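Local coordinates for protein NH(3)-dependent NAD(+) synthetase (Francisella tularensis subsp. holarctica LVS, PDB 3FIU) that belongs to the NAD synthase family of the HUP clan, an alpha/beta fold on a parallel sheet, and holds adenosine monophosphate, pyrophosphate and magnesium, at residues 30-35 against 138-143; 46-51 against 179-184; 54-59 against 81-86. One frame throughout, in Å; residues are numbered along the deposited sequence.

Interaction 1. Residues 30-35 against 138-143; sequences EGFVIG and IVIGTD. With AMP (adenosine monophosphate), chain G.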
loop_
_atom_site.group_PDB
_atom_site.type_symbol
_atom_site.label_atom_id
_atom_site.label_comp_id
_atom_site.label_asym_id
_atom_site.label_seq_id
_atom_site.Cartn_x
_atom_site.Cartn_y
_atom_site.Cartn_z
ATOM N N GLU A 30 -12.757 -7.311 -14.894
ATOM C CA GLU A 30 -12.737 -7.936 -16.216
ATOM C C GLU A 30 -11.525 -8.891 -16.399
ATOM O O GLU A 30 -11.553 -9.805 -17.239
ATOM C CB GLU A 30 -12.795 -6.854 -17.305
ATOM C CG GLU A 30 -14.150 -6.117 -17.355
ATOM C CD GLU A 30 -14.108 -4.810 -18.151
ATOM O OE1 GLU A 30 -13.334 -4.702 -19.140
ATOM O OE2 GLU A 30 -14.866 -3.884 -17.781
ATOM N N GLY A 31 -10.479 -8.714 -15.586
ATOM C CA GLY A 31 -9.231 -9.458 -15.780
ATOM C C GLY A 31 -8.130 -8.995 -14.838
ATOM O O GLY A 31 -8.406 -8.459 -13.736
ATOM N N PHE A 32 -6.896 -9.141 -15.304
ATOM C CA PHE A 32 -5.726 -9.060 -14.461
ATOM C C PHE A 32 -4.670 -8.142 -15.019
ATOM O O PHE A 32 -4.568 -7.914 -16.233
ATOM C CB PHE A 32 -5.089 -10.459 -14.333
ATOM C CG PHE A 32 -6.041 -11.519 -13.828
ATOM C CD1 PHE A 32 -6.622 -12.433 -14.716
ATOM C CD2 PHE A 32 -6.354 -11.598 -12.465
ATOM C CE1 PHE A 32 -7.525 -13.406 -14.237
ATOM C CE2 PHE A 32 -7.227 -12.578 -11.971
ATOM C CZ PHE A 32 -7.834 -13.474 -12.877
ATOM N N VAL A 33 -3.840 -7.660 -14.107
ATOM C CA VAL A 33 -2.593 -7.027 -14.490
ATOM C C VAL A 33 -1.521 -7.535 -13.521
ATOM O O VAL A 33 -1.812 -7.836 -12.329
ATOM C CB VAL A 33 -2.716 -5.469 -14.542
ATOM C CG1 VAL A 33 -3.019 -4.877 -13.165
ATOM C CG2 VAL A 33 -1.436 -4.795 -15.170
ATOM N N ILE A 34 -0.294 -7.632 -14.028
ATOM C CA ILE A 34 0.798 -8.210 -13.257
ATOM C C ILE A 34 2.109 -7.559 -13.677
ATOM O O ILE A 34 2.287 -7.266 -14.854
ATOM C CB ILE A 34 0.849 -9.736 -13.425
ATOM C CG1 ILE A 34 1.904 -10.327 -12.478
ATOM C CG2 ILE A 34 1.193 -10.122 -14.869
ATOM C CD1 ILE A 34 1.694 -11.781 -12.197
ATOM N N GLY A 35 2.980 -7.263 -12.707
ATOM C CA GLY A 35 4.331 -6.789 -13.025
ATOM C C GLY A 35 5.260 -7.977 -13.283
ATOM O O GLY A 35 5.362 -8.893 -12.443
ATOM N N ILE A 138 -7.894 -6.569 -11.801
ATOM C CA ILE A 138 -7.309 -6.693 -10.462
ATOM C C ILE A 138 -5.809 -6.980 -10.525
ATOM O O ILE A 138 -5.346 -7.581 -11.485
ATOM C CB ILE A 138 -8.045 -7.688 -9.554
ATOM C CG1 ILE A 138 -8.134 -9.096 -10.185
ATOM C CG2 ILE A 138 -9.403 -7.133 -9.238
ATOM C CD1 ILE A 138 -8.685 -10.164 -9.176
ATOM N N VAL A 139 -5.072 -6.535 -9.504
ATOM C CA VAL A 139 -3.615 -6.635 -9.490
ATOM C C VAL A 139 -3.218 -7.931 -8.813
ATOM O O VAL A 139 -3.517 -8.162 -7.624
ATOM C CB VAL A 139 -2.963 -5.436 -8.714
ATOM C CG1 VAL A 139 -1.438 -5.624 -8.634
ATOM C CG2 VAL A 139 -3.319 -4.135 -9.373
ATOM N N ILE A 140 -2.534 -8.784 -9.563
ATOM C CA ILE A 140 -2.021 -10.034 -9.011
ATOM C C ILE A 140 -0.696 -9.805 -8.306
ATOM O O ILE A 140 0.288 -9.371 -8.946
ATOM C CB ILE A 140 -1.787 -11.064 -10.109
ATOM C CG1 ILE A 140 -3.107 -11.420 -10.789
ATOM C CG2 ILE A 140 -1.074 -12.313 -9.470
ATOM C CD1 ILE A 140 -2.983 -12.392 -11.943
ATOM N N GLY A 141 -0.647 -10.094 -7.003
ATOM C CA GLY A 141 0.607 -10.061 -6.255
ATOM C C GLY A 141 1.286 -11.427 -6.330
ATOM O O GLY A 141 0.619 -12.452 -6.399
ATOM N N THR A 142 2.619 -11.431 -6.338
ATOM C CA THR A 142 3.364 -12.658 -6.676
ATOM C C THR A 142 4.038 -13.324 -5.472
ATOM O O THR A 142 4.757 -14.312 -5.643
ATOM C CB THR A 142 4.450 -12.376 -7.720
ATOM O OG1 THR A 142 5.416 -11.506 -7.146
ATOM C CG2 THR A 142 3.852 -11.745 -9.010
ATOM N N ASP A 143 3.834 -12.765 -4.276
ATOM C CA ASP A 143 4.431 -13.303 -3.010
ATOM C C ASP A 143 4.164 -14.808 -2.875
ATOM O O ASP A 143 3.017 -15.258 -3.011
ATOM C CB ASP A 143 3.876 -12.570 -1.787
ATOM C CG ASP A 143 3.971 -11.048 -1.926
ATOM O OD1 ASP A 143 4.869 -10.447 -1.303
ATOM O OD2 ASP A 143 3.172 -10.455 -2.690
HETATM P P AMP G . 11.061 -9.889 -6.115
HETATM O O1P AMP G . 10.370 -10.999 -5.344
HETATM O O2P AMP G . 11.434 -8.702 -5.211
HETATM O O3P AMP G . 12.142 -10.250 -7.071
HETATM O "O5'" AMP G . 9.902 -9.189 -7.018
HETATM C "C5'" AMP G . 8.596 -8.981 -6.442
HETATM C "C4'" AMP G . 7.637 -8.618 -7.563
HETATM O "O4'" AMP G . 7.813 -7.259 -7.982
HETATM C "C3'" AMP G . 7.866 -9.416 -8.840
HETATM O "O3'" AMP G . 7.247 -10.688 -8.701
HETATM C "C2'" AMP G . 7.176 -8.538 -9.879
HETATM O "O2'" AMP G . 5.753 -8.783 -9.915
HETATM C "C1'" AMP G . 7.463 -7.125 -9.363
HETATM N N9 AMP G . 8.657 -6.597 -10.062
HETATM C C8 AMP G . 9.937 -6.567 -9.603
HETATM N N7 AMP G . 10.776 -6.023 -10.524
HETATM C C5 AMP G . 10.018 -5.729 -11.607
HETATM C C6 AMP G . 10.272 -5.113 -12.923
HETATM N N6 AMP G . 11.526 -4.762 -13.289
HETATM N N1 AMP G . 9.197 -4.964 -13.720
HETATM C C2 AMP G . 7.942 -5.333 -13.392
HETATM N N3 AMP G . 7.619 -5.889 -12.190
HETATM C C4 AMP G . 8.626 -6.090 -11.293
HETATM O O HOH W 1 2.116 -7.661 -10.063
#

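Interaction 2. Residues 46-51 against 179-184; sequences ASLAVK and KYLDVP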
loop_
_atom_site.group_PDB
_atom_site.type_symbol
_atom_site.label_atom_id
_atom_site.label_comp_id
_atom_site.label_asym_id
_atom_site.label_seq_id
_atom_site.Cartn_x
_atom_site.Cartn_y
_atom_site.Cartn_z
ATOM N N ALA A 46 1.726 -14.905 -13.908
ATOM C CA ALA A 46 1.232 -14.465 -15.238
ATOM C C ALA A 46 0.667 -15.631 -16.081
ATOM O O ALA A 46 -0.419 -15.531 -16.661
ATOM C CB ALA A 46 2.343 -13.721 -16.017
ATOM N N SER A 47 1.410 -16.728 -16.128
ATOM C CA SER A 47 0.990 -17.939 -16.831
ATOM C C SER A 47 -0.362 -18.489 -16.329
ATOM O O SER A 47 -1.224 -18.866 -17.128
ATOM C CB SER A 47 2.065 -19.015 -16.723
ATOM O OG SER A 47 3.298 -18.552 -17.274
ATOM N N LEU A 48 -0.536 -18.533 -15.014
ATOM C CA LEU A 48 -1.824 -18.939 -14.434
ATOM C C LEU A 48 -2.951 -18.000 -14.845
ATOM O O LEU A 48 -4.044 -18.455 -15.232
ATOM C CB LEU A 48 -1.720 -19.031 -12.906
ATOM C CG LEU A 48 -0.747 -20.072 -12.324
ATOM C CD1 LEU A 48 -0.509 -19.804 -10.839
ATOM C CD2 LEU A 48 -1.258 -21.488 -12.524
ATOM N N ALA A 49 -2.699 -16.688 -14.760
ATOM C CA ALA A 49 -3.712 -15.698 -15.118
ATOM C C ALA A 49 -4.152 -15.935 -16.551
ATOM O O ALA A 49 -5.360 -15.989 -16.842
ATOM C CB ALA A 49 -3.172 -14.291 -14.983
ATOM N N VAL A 50 -3.171 -16.093 -17.441
ATOM C CA VAL A 50 -3.454 -16.308 -18.861
ATOM C C VAL A 50 -4.359 -17.524 -19.083
ATOM O O VAL A 50 -5.249 -17.483 -19.935
ATOM C CB VAL A 50 -2.173 -16.413 -19.704
ATOM C CG1 VAL A 50 -2.531 -16.833 -21.115
ATOM C CG2 VAL A 50 -1.480 -15.052 -19.720
ATOM N N LYS A 51 -4.145 -18.581 -18.299
ATOM C CA LYS A 51 -4.940 -19.813 -18.423
ATOM C C LYS A 51 -6.417 -19.672 -18.062
ATOM O O LYS A 51 -7.234 -20.500 -18.473
ATOM C CB LYS A 51 -4.328 -20.933 -17.588
ATOM C CG LYS A 51 -3.035 -21.502 -18.186
ATOM C CD LYS A 51 -2.958 -22.994 -18.008
ATOM C CE LYS A 51 -1.792 -23.561 -18.785
ATOM N NZ LYS A 51 -2.032 -23.503 -20.250
ATOM N N LYS A 179 7.956 -25.199 -14.386
ATOM C CA LYS A 179 8.282 -26.289 -15.288
ATOM C C LYS A 179 7.015 -26.826 -15.992
ATOM O O LYS A 179 7.009 -27.026 -17.212
ATOM C CB LYS A 179 8.969 -27.393 -14.504
ATOM C CG LYS A 179 9.541 -28.530 -15.345
ATOM C CD LYS A 179 10.097 -29.614 -14.418
ATOM C CE LYS A 179 11.115 -30.507 -15.134
ATOM N NZ LYS A 179 10.565 -31.152 -16.364
ATOM N N TYR A 180 5.950 -27.051 -15.224
ATOM C CA TYR A 180 4.680 -27.547 -15.775
ATOM C C TYR A 180 4.059 -26.568 -16.786
ATOM O O TYR A 180 3.429 -26.990 -17.755
ATOM C CB TYR A 180 3.690 -27.848 -14.627
ATOM C CG TYR A 180 2.310 -28.243 -15.091
ATOM C CD1 TYR A 180 2.081 -29.506 -15.636
ATOM C CD2 TYR A 180 1.235 -27.349 -15.024
ATOM C CE1 TYR A 180 0.821 -29.885 -16.074
ATOM C CE2 TYR A 180 -0.026 -27.714 -15.475
ATOM C CZ TYR A 180 -0.223 -28.990 -16.002
ATOM O OH TYR A 180 -1.461 -29.395 -16.440
ATOM N N LEU A 181 4.241 -25.264 -16.548
ATOM C CA LEU A 181 3.639 -24.224 -17.373
ATOM C C LEU A 181 4.549 -23.744 -18.516
ATOM O O LEU A 181 4.270 -22.726 -19.171
ATOM C CB LEU A 181 3.248 -23.045 -16.488
ATOM C CG LEU A 181 2.233 -23.329 -15.374
ATOM C CD1 LEU A 181 2.214 -22.151 -14.374
ATOM C CD2 LEU A 181 0.864 -23.623 -15.959
ATOM N N ASP A 182 5.642 -24.473 -18.723
ATOM C CA ASP A 182 6.583 -24.220 -19.816
ATOM C C ASP A 182 7.173 -22.816 -19.804
ATOM O O ASP A 182 7.348 -22.196 -20.855
ATOM C CB ASP A 182 5.936 -24.551 -21.178
ATOM C CG ASP A 182 5.359 -25.974 -21.216
ATOM O OD1 ASP A 182 6.046 -26.922 -20.786
ATOM O OD2 ASP A 182 4.217 -26.134 -21.666
ATOM N N VAL A 183 7.483 -22.319 -18.606
ATOM C CA VAL A 183 8.099 -21.021 -18.459
ATOM C C VAL A 183 9.501 -21.143 -19.071
ATOM O O VAL A 183 10.139 -22.168 -18.890
ATOM C CB VAL A 183 8.131 -20.635 -16.934
ATOM C CG1 VAL A 183 9.149 -19.577 -16.622
ATOM C CG2 VAL A 183 6.725 -20.208 -16.440
ATOM N N PRO A 184 9.970 -20.129 -19.836
ATOM C CA PRO A 184 11.309 -20.233 -20.435
ATOM C C PRO A 184 12.432 -20.657 -19.494
ATOM O O PRO A 184 12.554 -20.194 -18.338
ATOM C CB PRO A 184 11.558 -18.830 -20.963
ATOM C CG PRO A 184 10.203 -18.415 -21.382
ATOM C CD PRO A 184 9.321 -18.868 -20.241
HETATM O O HOH W 2 3.927 -20.103 -19.303
#

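Interaction 3. Residues 54-59 against 81-86; sequences LPTTAL and LNIEHY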
loop_
_atom_site.group_PDB
_atom_site.type_symbol
_atom_site.label_atom_id
_atom_site.label_comp_id
_atom_site.label_asym_id
_atom_site.label_seq_id
_atom_site.Cartn_x
_atom_site.Cartn_y
_atom_site.Cartn_z
ATOM N N LEU A 54 -9.231 -14.964 -19.150
ATOM C CA LEU A 54 -9.607 -13.560 -18.934
ATOM C C LEU A 54 -8.486 -12.623 -19.384
ATOM O O LEU A 54 -7.329 -13.014 -19.339
ATOM C CB LEU A 54 -9.954 -13.303 -17.471
ATOM C CG LEU A 54 -11.121 -14.115 -16.869
ATOM C CD1 LEU A 54 -11.051 -14.075 -15.348
ATOM C CD2 LEU A 54 -12.445 -13.574 -17.369
ATOM N N PRO A 55 -8.835 -11.405 -19.857
ATOM C CA PRO A 55 -7.842 -10.408 -20.270
ATOM C C PRO A 55 -6.740 -10.272 -19.226
ATOM O O PRO A 55 -7.022 -10.158 -18.038
ATOM C CB PRO A 55 -8.653 -9.115 -20.352
ATOM C CG PRO A 55 -10.036 -9.574 -20.774
ATOM C CD PRO A 55 -10.219 -10.924 -20.068
ATOM N N THR A 56 -5.492 -10.297 -19.675
ATOM C CA THR A 56 -4.347 -10.326 -18.759
ATOM C C THR A 56 -3.289 -9.415 -19.377
ATOM O O THR A 56 -2.909 -9.623 -20.514
ATOM C CB THR A 56 -3.753 -11.756 -18.612
ATOM O OG1 THR A 56 -4.701 -12.618 -17.957
ATOM C CG2 THR A 56 -2.448 -11.737 -17.761
ATOM N N THR A 57 -2.820 -8.426 -18.632
ATOM C CA THR A 57 -1.779 -7.520 -19.171
ATOM C C THR A 57 -0.571 -7.583 -18.278
ATOM O O THR A 57 -0.717 -7.598 -17.040
ATOM C CB THR A 57 -2.329 -6.069 -19.188
ATOM O OG1 THR A 57 -3.440 -6.016 -20.084
ATOM C CG2 THR A 57 -1.258 -5.006 -19.628
ATOM N N ALA A 58 0.621 -7.547 -18.891
ATOM C CA ALA A 58 1.871 -7.487 -18.136
ATOM C C ALA A 58 2.542 -6.128 -18.245
ATOM O O ALA A 58 2.629 -5.561 -19.330
ATOM C CB ALA A 58 2.840 -8.570 -18.602
ATOM N N LEU A 59 3.038 -5.615 -17.121
ATOM C CA LEU A 59 3.854 -4.433 -17.152
ATOM C C LEU A 59 5.301 -4.826 -16.866
ATOM O O LEU A 59 5.579 -5.514 -15.903
ATOM C CB LEU A 59 3.365 -3.393 -16.127
ATOM C CG LEU A 59 1.913 -2.953 -16.229
ATOM C CD1 LEU A 59 1.685 -1.751 -15.270
ATOM C CD2 LEU A 59 1.576 -2.593 -17.689
ATOM N N LEU A 81 3.050 -16.049 -24.359
ATOM C CA LEU A 81 1.702 -15.981 -23.816
ATOM C C LEU A 81 0.763 -15.178 -24.689
ATOM O O LEU A 81 -0.454 -15.274 -24.525
ATOM C CB LEU A 81 1.754 -15.320 -22.444
ATOM C CG LEU A 81 1.768 -16.148 -21.149
ATOM C CD1 LEU A 81 2.038 -17.656 -21.338
ATOM C CD2 LEU A 81 2.647 -15.509 -20.069
ATOM N N ASN A 82 1.332 -14.355 -25.563
ATOM C CA ASN A 82 0.570 -13.527 -26.497
ATOM C C ASN A 82 -0.334 -12.561 -25.750
ATOM O O ASN A 82 -1.530 -12.483 -26.025
ATOM C CB ASN A 82 -0.249 -14.389 -27.470
ATOM C CG ASN A 82 0.609 -15.041 -28.528
ATOM O OD1 ASN A 82 1.001 -14.403 -29.486
ATOM N ND2 ASN A 82 0.940 -16.307 -28.330
ATOM N N ILE A 83 0.234 -11.865 -24.770
ATOM C CA ILE A 83 -0.554 -10.928 -23.977
ATOM C C ILE A 83 -0.234 -9.472 -24.251
ATOM O O ILE A 83 0.892 -9.125 -24.640
ATOM C CB ILE A 83 -0.497 -11.242 -22.438
ATOM C CG1 ILE A 83 0.938 -11.304 -21.916
ATOM C CG2 ILE A 83 -1.260 -12.542 -22.152
ATOM C CD1 ILE A 83 1.032 -11.289 -20.389
ATOM N N GLU A 84 -1.247 -8.627 -24.056
ATOM C CA GLU A 84 -1.050 -7.190 -23.946
ATOM C C GLU A 84 0.053 -6.883 -22.915
ATOM O O GLU A 84 0.098 -7.477 -21.837
ATOM C CB GLU A 84 -2.356 -6.510 -23.499
ATOM C CG GLU A 84 -2.333 -4.965 -23.672
ATOM C CD GLU A 84 -3.637 -4.288 -23.254
ATOM O OE1 GLU A 84 -4.697 -4.979 -23.211
ATOM O OE2 GLU A 84 -3.589 -3.070 -22.944
ATOM N N HIS A 85 0.946 -5.959 -23.251
ATOM C CA HIS A 85 2.017 -5.605 -22.325
ATOM C C HIS A 85 2.568 -4.227 -22.613
ATOM O O HIS A 85 2.434 -3.712 -23.725
ATOM C CB HIS A 85 3.161 -6.631 -22.471
ATOM C CG HIS A 85 3.746 -6.638 -23.845
ATOM N ND1 HIS A 85 3.099 -7.208 -24.923
ATOM C CD2 HIS A 85 4.872 -6.071 -24.336
ATOM C CE1 HIS A 85 3.824 -7.033 -26.012
ATOM N NE2 HIS A 85 4.909 -6.352 -25.682
ATOM N N TYR A 86 3.213 -3.636 -21.620
ATOM C CA TYR A 86 3.935 -2.377 -21.793
ATOM C C TYR A 86 5.242 -2.440 -21.037
ATOM O O TYR A 86 5.313 -3.008 -19.931
ATOM C CB TYR A 86 3.084 -1.201 -21.276
ATOM C CG TYR A 86 1.729 -1.181 -21.952
ATOM C CD1 TYR A 86 0.661 -1.935 -21.437
ATOM C CD2 TYR A 86 1.531 -0.468 -23.136
ATOM C CE1 TYR A 86 -0.553 -1.973 -22.062
ATOM C CE2 TYR A 86 0.297 -0.488 -23.772
ATOM C CZ TYR A 86 -0.734 -1.237 -23.226
ATOM O OH TYR A 86 -1.946 -1.293 -23.856
HETATM O O HOH W 3 -3.688 -9.641 -23.113
HETATM O O HOH W 4 -5.382 -7.364 -22.178
#

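Interaction 1. Residues 30-35 against 138-143
Two neighbouring strands of the parallel sheet at the heart of this HUP-type alpha/beta fold meet here, and their contact is tight at the start and parted at the ligand end. In the tight part three backbone bonds alternate across the strands: Ile138 N gives to Gly31 O (2.8 Å), Val33 N to Ile138 O (3.0 Å), and Ile140 N to Val33 O, nearly along the C=O axis and almost straight at 169°. Phe32 and Ile138 lie side by side on one face. Ile140 joins them, its CG1 anti to the carbonyl carbon, so that CD1 meets the ring obliquely, 3.5 Å from Phe32 CD2; helices 9-25 and 40-51 cover this side. On the other face Val33 CG1 meets Val139 CG2 at 3.9 Å under helix 113-135. Beyond Ile140 the chains separate, and a water takes the place of direct pairing: it accepts from Gly35 N at 2.8 Å and donates to Ile140 O at 2.7 Å. Ile34 still reaches Thr142, CD1 against CG2, the two side chains crossing at about a right angle. The ribose of AMP occupies the parted end, with Thr142 OG1 close to its O3', and AMP O2' donates to Gly35 O at 2.6 Å.

Interaction 2. Residues 46-51 against 179-184
Helix 40-51 passes beside the point where helix 171-180 stops, and the backbones come nearest at Ser47 and Leu181, whose CA atoms are 6.8 Å apart. The second helix ends in a Schellman motif: Leu181 is already out of helical geometry, Asp182 takes a positive phi of 58° as the C-prime residue, its N bonds back to Lys179 O (3.3 Å), and Val183 N reaches the carbonyl one residue earlier. The turn leaves Leu181 pointing at the first helix, while Val183 comes past it and touches with CG2 only. Leu181 does most of the packing, its two methyls dividing the work. CD1 wedges against Ser47 CB at 3.9 Å and meets Leu48 CD2 at 4.0 Å, the two leucines crossing at about a right angle. CD2 touches Lys51 CE at 3.9 Å, where the lysine chain, bent at chi2 and chi4, crosses it obliquely on the exposed side. No direct hydrogen bond joins the segments. Instead a water donates to both Ser47 OG and Leu181 O, at 2.6 Å each, while Ser47 OG is also bonded to Ala43 O within its helix. Val183 CG2 lies alongside that hydroxyl oxygen. Leu48 extends the apolar layer to Leu16 of helix 9-25. The contact lies at the far part of the helix that follows the family's SGGxDS phosphate-binding loop, whose Ser37, Gly39, Asp41 and Ser42 line the pyrophosphate site.

Interaction 3. Residues 54-59 against 81-86
Tyr86 has CG anti to its carbonyl carbon (chi1 -55°) and Glu84 has CG anti to the backbone N (chi1 -167°) with the chain extended beyond, so ring and carboxylate run out together on one face of the sheet. There Tyr86 OH donates to the anti lone pair of Glu84 OE2 at 2.6 Å. Across the strands, Thr57 CG2 and Leu59 CD2 both come to the edge of the Tyr86 ring, the latter 3.9 Å from CD1. His85 has CG between the backbone N and the carbonyl carbon (chi1 61°), and its ND1 donates a hydrogen bond to Ile83 O, which lies in the ring plane, at 2.9 Å. On the other face, that of Ala58 and His85, Ile83 CD1 packs on Ala58 CB at 3.7 Å. Backbone pairing, Ala58 N to Glu84 O and Tyr86 N to Ala58 O, both 3.0 Å, is parallel and joins the strands of the beta-alpha-beta unit whose helix is 68-81. One water accepts from Glu84 N and donates to Thr56 O, 2.7 Å away. A second water lies between Thr57 OG1 and Glu84 OE1, and Thr57 OG1 is held by Tyr131 and Arg137. With the phenol bond and a weak, long ion pair to Arg137, Glu84 is probably ionised.

Interactions 1 and 3 belong to the same parallel sheet: strands 31-35 and 56-60 are neighbours, with probable backbone bonds between Leu59 N and Ile34 O and between Phe32 N and Pro55 O. Interaction 1 is fully buried and its side chains meet apolar to apolar, with polar groups added at the AMP end, whereas interaction 3, at an outermost strand of the chain, is only partly buried and mixes in carboxylate, phenol, imidazole and water. Interaction 2 has no strand pairing; it is a buried helix-to-turn contact above one sheet face, bridged by water. Helix 40-51 connects all three, Ala49 packing on Phe32 and Ile140, and Val50 on Ile83 and Leu81.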